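Long-range contacts in mannosyl-glycoprotein endo-beta-N-acetylglucosamidase-like domain-containing protein (Pseudomonas protegens, PDB 4KT3), which acts as a type VI secretion effector, a peptidoglycan glycoside hydrolase, and is bound here by its immunity protein: residues 87-93 / 119-125; 67-72 / 167-171. One frame throughout, in Å; residues are numbered along the deposited sequence.

Contact 1 (87-93 / 119-125)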
loop_
_atom_site.group_PDB
_atom_site.type_symbol
_atom_site.label_atom_id
_atom_site.label_comp_id
_atom_site.label_asym_id
_atom_site.label_seq_id
_atom_site.Cartn_x
_atom_site.Cartn_y
_atom_site.Cartn_z
HETATM N N MSE A 87 4.842 -9.139 9.047
HETATM C CA MSE A 87 5.211 -9.513 10.401
HETATM C C MSE A 87 6.706 -9.430 10.588
HETATM O O MSE A 87 7.463 -9.996 9.806
HETATM C CB MSE A 87 4.807 -10.963 10.674
HETATM C CG MSE A 87 3.343 -11.254 10.455
HETATM SE SE MSE A 87 2.232 -10.664 11.930
HETATM C CE MSE A 87 2.761 -11.976 13.258
ATOM N N HIS A 88 7.107 -8.749 11.654
ATOM C CA HIS A 88 8.479 -8.773 12.109
ATOM C C HIS A 88 8.842 -10.182 12.576
ATOM O O HIS A 88 8.018 -10.904 13.156
ATOM C CB HIS A 88 8.674 -7.782 13.265
ATOM C CG HIS A 88 8.583 -6.343 12.860
ATOM N ND1 HIS A 88 8.617 -5.309 13.772
ATOM C CD2 HIS A 88 8.455 -5.766 11.643
ATOM C CE1 HIS A 88 8.525 -4.156 13.131
ATOM N NE2 HIS A 88 8.414 -4.407 11.839
ATOM N N ALA A 89 10.083 -10.572 12.313
ATOM C CA ALA A 89 10.615 -11.822 12.831
ATOM C C ALA A 89 11.154 -11.601 14.244
ATOM O O ALA A 89 11.708 -10.531 14.546
ATOM C CB ALA A 89 11.712 -12.332 11.932
ATOM N N PRO A 90 11.027 -12.610 15.116
ATOM C CA PRO A 90 10.425 -13.916 14.837
ATOM C C PRO A 90 8.913 -13.904 14.979
ATOM O O PRO A 90 8.382 -13.191 15.832
ATOM C CB PRO A 90 11.051 -14.827 15.894
ATOM C CG PRO A 90 11.324 -13.906 17.071
ATOM C CD PRO A 90 11.637 -12.550 16.462
ATOM N N ALA A 91 8.237 -14.693 14.143
ATOM C CA ALA A 91 6.789 -14.812 14.190
ATOM C C ALA A 91 6.439 -16.294 14.195
ATOM O O ALA A 91 7.174 -17.103 13.628
ATOM C CB ALA A 91 6.168 -14.133 12.993
ATOM N N PRO A 92 5.330 -16.664 14.855
ATOM C CA PRO A 92 4.913 -18.067 14.809
ATOM C C PRO A 92 4.733 -18.530 13.372
ATOM O O PRO A 92 4.269 -17.761 12.513
ATOM C CB PRO A 92 3.571 -18.069 15.546
ATOM C CG PRO A 92 3.569 -16.828 16.372
ATOM C CD PRO A 92 4.391 -15.826 15.619
ATOM N N LEU A 93 5.101 -19.786 13.131
ATOM C CA LEU A 93 4.954 -20.448 11.828
ATOM C C LEU A 93 5.952 -19.984 10.774
ATOM O O LEU A 93 5.916 -20.463 9.641
ATOM C CB LEU A 93 3.515 -20.348 11.283
ATOM C CG LEU A 93 2.387 -20.905 12.153
ATOM C CD1 LEU A 93 1.031 -20.366 11.700
ATOM C CD2 LEU A 93 2.407 -22.441 12.129
ATOM N N GLN A 119 -2.346 -17.018 9.625
ATOM C CA GLN A 119 -2.369 -17.807 10.855
ATOM C C GLN A 119 -1.342 -17.283 11.876
ATOM O O GLN A 119 -1.562 -17.344 13.092
ATOM C CB GLN A 119 -2.126 -19.290 10.522
ATOM C CG GLN A 119 -3.271 -19.912 9.719
ATOM C CD GLN A 119 -2.993 -21.317 9.244
ATOM O OE1 GLN A 119 -1.858 -21.720 9.039
ATOM N NE2 GLN A 119 -4.061 -22.077 9.069
ATOM N N SER A 120 -0.228 -16.768 11.370
ATOM C CA SER A 120 0.799 -16.189 12.219
ATOM C C SER A 120 0.260 -14.934 12.894
ATOM O O SER A 120 0.399 -14.756 14.124
ATOM C CB SER A 120 2.025 -15.857 11.383
ATOM O OG SER A 120 3.079 -15.395 12.205
ATOM N N PHE A 121 -0.341 -14.059 12.095
ATOM C CA PHE A 121 -1.018 -12.877 12.623
ATOM C C PHE A 121 -2.030 -13.272 13.703
ATOM O O PHE A 121 -2.051 -12.691 14.793
ATOM C CB PHE A 121 -1.730 -12.096 11.509
ATOM C CG PHE A 121 -2.633 -11.032 12.036
ATOM C CD1 PHE A 121 -2.119 -9.821 12.466
ATOM C CD2 PHE A 121 -3.978 -11.266 12.183
ATOM C CE1 PHE A 121 -2.939 -8.857 13.009
ATOM C CE2 PHE A 121 -4.802 -10.307 12.725
ATOM C CZ PHE A 121 -4.283 -9.100 13.133
ATOM N N ALA A 122 -2.840 -14.287 13.418
ATOM C CA ALA A 122 -3.845 -14.746 14.364
ATOM C C ALA A 122 -3.213 -15.252 15.661
ATOM O O ALA A 122 -3.727 -14.986 16.751
ATOM C CB ALA A 122 -4.688 -15.840 13.726
ATOM N N SER A 123 -2.113 -15.991 15.537
ATOM C CA SER A 123 -1.399 -16.532 16.694
ATOM C C SER A 123 -0.897 -15.407 17.614
ATOM O O SER A 123 -1.084 -15.450 18.846
ATOM C CB SER A 123 -0.235 -17.410 16.205
ATOM O OG SER A 123 0.421 -18.067 17.275
ATOM N N SER A 124 -0.274 -14.384 17.032
ATOM C CA SER A 124 0.338 -13.327 17.820
ATOM C C SER A 124 -0.641 -12.248 18.279
ATOM O O SER A 124 -0.473 -11.695 19.370
ATOM C CB SER A 124 1.455 -12.647 17.009
ATOM O OG SER A 124 2.539 -13.530 16.803
ATOM N N PHE A 125 -1.625 -11.915 17.445
ATOM C CA PHE A 125 -2.454 -10.720 17.677
ATOM C C PHE A 125 -3.955 -11.014 17.728
ATOM O O PHE A 125 -4.762 -10.118 17.952
ATOM C CB PHE A 125 -2.147 -9.670 16.593
ATOM C CG PHE A 125 -0.730 -9.185 16.648
ATOM C CD1 PHE A 125 -0.333 -8.313 17.642
ATOM C CD2 PHE A 125 0.216 -9.645 15.750
ATOM C CE1 PHE A 125 0.965 -7.889 17.726
ATOM C CE2 PHE A 125 1.522 -9.216 15.830
ATOM C CZ PHE A 125 1.894 -8.344 16.830
#

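Contact 2 (67-72 / 167-171)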
loop_
_atom_site.group_PDB
_atom_site.type_symbol
_atom_site.label_atom_id
_atom_site.label_comp_id
_atom_site.label_asym_id
_atom_site.label_seq_id
_atom_site.Cartn_x
_atom_site.Cartn_y
_atom_site.Cartn_z
ATOM N N ALA A 67 -4.302 -6.235 2.653
ATOM C CA ALA A 67 -4.194 -5.294 1.529
ATOM C C ALA A 67 -3.312 -4.092 1.890
ATOM O O ALA A 67 -2.542 -3.606 1.064
ATOM C CB ALA A 67 -5.571 -4.820 1.096
ATOM N N GLN A 68 -3.481 -3.586 3.105
ATOM C CA GLN A 68 -2.665 -2.502 3.641
ATOM C C GLN A 68 -1.186 -2.892 3.748
ATOM O O GLN A 68 -0.300 -2.139 3.355
ATOM C CB GLN A 68 -3.214 -2.138 5.028
ATOM C CG GLN A 68 -2.263 -1.416 5.981
ATOM C CD GLN A 68 -1.977 0.024 5.590
ATOM O OE1 GLN A 68 -2.103 0.414 4.427
ATOM N NE2 GLN A 68 -1.563 0.825 6.574
ATOM N N GLU A 69 -0.908 -4.064 4.305
ATOM C CA GLU A 69 0.475 -4.444 4.565
ATOM C C GLU A 69 1.223 -4.827 3.300
ATOM O O GLU A 69 2.439 -4.607 3.202
ATOM C CB GLU A 69 0.538 -5.614 5.547
ATOM C CG GLU A 69 -0.066 -5.331 6.928
ATOM C CD GLU A 69 0.658 -4.224 7.643
ATOM O OE1 GLU A 69 1.869 -4.390 7.930
ATOM O OE2 GLU A 69 0.006 -3.201 7.915
ATOM N N SER A 70 0.502 -5.423 2.351
ATOM C CA SER A 70 1.108 -5.991 1.144
ATOM C C SER A 70 0.922 -5.178 -0.130
ATOM O O SER A 70 1.326 -5.629 -1.193
ATOM C CB SER A 70 0.556 -7.407 0.913
ATOM O OG SER A 70 -0.776 -7.387 0.429
ATOM N N GLN A 71 0.292 -4.011 -0.011
ATOM C CA GLN A 71 -0.028 -3.181 -1.171
ATOM C C GLN A 71 -0.807 -4.032 -2.192
ATOM O O GLN A 71 -0.470 -4.132 -3.381
ATOM C CB GLN A 71 1.243 -2.575 -1.787
ATOM C CG GLN A 71 1.978 -1.594 -0.846
ATOM C CD GLN A 71 2.666 -2.287 0.331
ATOM O OE1 GLN A 71 2.430 -1.956 1.513
ATOM N NE2 GLN A 71 3.508 -3.245 0.020
ATOM N N TYR A 72 -1.875 -4.624 -1.696
ATOM C CA TYR A 72 -2.731 -5.495 -2.480
ATOM C C TYR A 72 -1.893 -6.549 -3.200
ATOM O O TYR A 72 -2.072 -6.837 -4.388
ATOM C CB TYR A 72 -3.598 -4.684 -3.447
ATOM C CG TYR A 72 -4.790 -3.986 -2.803
ATOM C CD1 TYR A 72 -6.018 -4.616 -2.729
ATOM C CD2 TYR A 72 -4.690 -2.684 -2.295
ATOM C CE1 TYR A 72 -7.121 -3.989 -2.165
ATOM C CE2 TYR A 72 -5.802 -2.044 -1.720
ATOM C CZ TYR A 72 -7.016 -2.705 -1.684
ATOM O OH TYR A 72 -8.151 -2.123 -1.156
ATOM N N ILE A 167 -9.671 1.308 3.985
ATOM C CA ILE A 167 -9.201 0.168 3.188
ATOM C C ILE A 167 -10.112 -1.039 3.396
ATOM O O ILE A 167 -10.458 -1.737 2.437
ATOM C CB ILE A 167 -7.750 -0.203 3.531
ATOM C CG1 ILE A 167 -6.813 0.887 3.005
ATOM C CG2 ILE A 167 -7.372 -1.543 2.923
ATOM C CD1 ILE A 167 -5.369 0.716 3.437
ATOM N N ILE A 168 -10.523 -1.265 4.638
ATOM C CA ILE A 168 -11.401 -2.390 4.955
ATOM C C ILE A 168 -12.728 -2.239 4.212
ATOM O O ILE A 168 -13.257 -3.200 3.641
ATOM C CB ILE A 168 -11.622 -2.476 6.486
ATOM C CG1 ILE A 168 -10.340 -3.003 7.146
ATOM C CG2 ILE A 168 -12.804 -3.366 6.823
ATOM C CD1 ILE A 168 -10.286 -2.810 8.662
ATOM N N ILE A 169 -13.260 -1.024 4.188
ATOM C CA ILE A 169 -14.523 -0.774 3.498
ATOM C C ILE A 169 -14.354 -0.958 1.986
ATOM O O ILE A 169 -15.235 -1.515 1.308
ATOM C CB ILE A 169 -15.066 0.625 3.844
ATOM C CG1 ILE A 169 -15.457 0.661 5.323
ATOM C CG2 ILE A 169 -16.274 0.973 2.976
ATOM C CD1 ILE A 169 -15.649 2.055 5.886
ATOM N N ALA A 170 -13.215 -0.519 1.461
ATOM C CA ALA A 170 -12.925 -0.687 0.037
ATOM C C ALA A 170 -12.808 -2.168 -0.328
ATOM O O ALA A 170 -13.313 -2.603 -1.364
ATOM C CB ALA A 170 -11.650 0.062 -0.343
ATOM N N VAL A 171 -12.127 -2.930 0.518
ATOM C CA VAL A 171 -12.023 -4.374 0.329
ATOM C C VAL A 171 -13.404 -5.029 0.338
ATOM O O VAL A 171 -13.693 -5.866 -0.512
ATOM C CB VAL A 171 -11.050 -5.014 1.357
ATOM C CG1 VAL A 171 -11.230 -6.533 1.461
ATOM C CG2 VAL A 171 -9.624 -4.691 0.976
#

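Contact 1 (87-93 / 119-125)
Ser120 OG donates a hydrogen bond of 2.7 Å to Pro92 O. It approaches in the carbonyl plane on a lone pair, with a C=O...OG angle of 143°. This bond ties the loop between helix 76-81 and strand 96-98 to helix 114-129 of the lysozyme-clan domain. The Ser120 hydroxyl is swung away from its own backbone N (chi1 -175°), which carries it out to the loop. Ala91 CB packs against Ser120 OG.

Pro92 lies over the next turn of the helix. Its CD comes 3.2 Å from Ser124 OG, and its CG is 3.5 Å from Ser123 OG. Further along the loop, Leu93 reaches Gln119 CB through CD1 at 3.5 Å, on the exposed side of the contact.

At the buried end sits Met87, a selenomethionine. Its chain bends at both chi2 and chi3, and this brings SE and CE in beside the helix. SE makes a Met-aromatic contact at the edge of the Phe125 ring, 5.4 Å from the ring centroid. Tyr147 meets the rings of both Phe121 and Phe125. Met87 CE, lying near the plane of the Phe125 ring, is 4.0 Å from Phe125 CE2.

Contact 2 (67-72 / 167-171)
The Tyr72 ring reaches over to helix 160-174 with its hydroxyl end leading. One of its faces rests on Ala67 CB, which sits 3.6 Å above the plane, over the ring centre. Val171 CG2 approaches the ring obliquely and is 3.6 Å from Tyr72 OH. The methyls Ile167 CG2 and Ala170 CB are looser neighbours of the same oxygen. This polar atom is set among hydrocarbon groups but is satisfied, because Arg174, further along helix 160-174, hydrogen-bonds to it through NH1. Ala37 and Val41 of helix 35-54 also touch the Tyr72 side chain.

The backbone brings the ring back over the helix. Gln71 and Tyr72 both take positive phi, and Tyr72 N bonds to Ala67 O at 3.0 Å. Ala67 CB lies against the ring and also meets Val171 CG2 at 4.1 Å and Ile167 CG2 at 4.2 Å.

Ile167 divides its two branches. CG2 goes to Ala67 and Tyr72. The longer branch is extended (chi2 173°), and its CD1 ends 3.4 Å from Gln68 OE1 and 3.9 Å from Gln68 CB. The two side chains cross at about a right angle. The Gln68 chain is bent at chi2 (72°), and the far end of its amide is used elsewhere. Its NE2 donates a hydrogen bond to Tyr79 O of the Putative lipoprotein chain. Asn96 of that chain packs on Tyr72 and Ile167, so the immunity partner borders this contact.

Across the two segments the contact is mainly apolar and almost wholly buried. It is helix-to-helix packing of helix 59-70 and the turn after it against helix 160-174, in the interior of the mainly helical domain of the lysozyme clan.

Contact 1 is nested in the chain inside the loop closed by contact 2. The order is 67-72, 87-93, 119-125, 167-171. The centres are 19 Å apart, on opposite sides of the chain's centre, and the nearest atoms are about 6 Å apart without touching. The two contacts share no helix, but helix 59-70 of contact 2 is also packed by Phe121 of contact 1, through Leu62 and Leu65. Contact 2 joins early and late helices of the domain, while contact 1 joins a loop nearer the surface to helix 114-129. Both border the immunity partner: His88 and Gln68 each hydrogen-bond to the Putative lipoprotein chain.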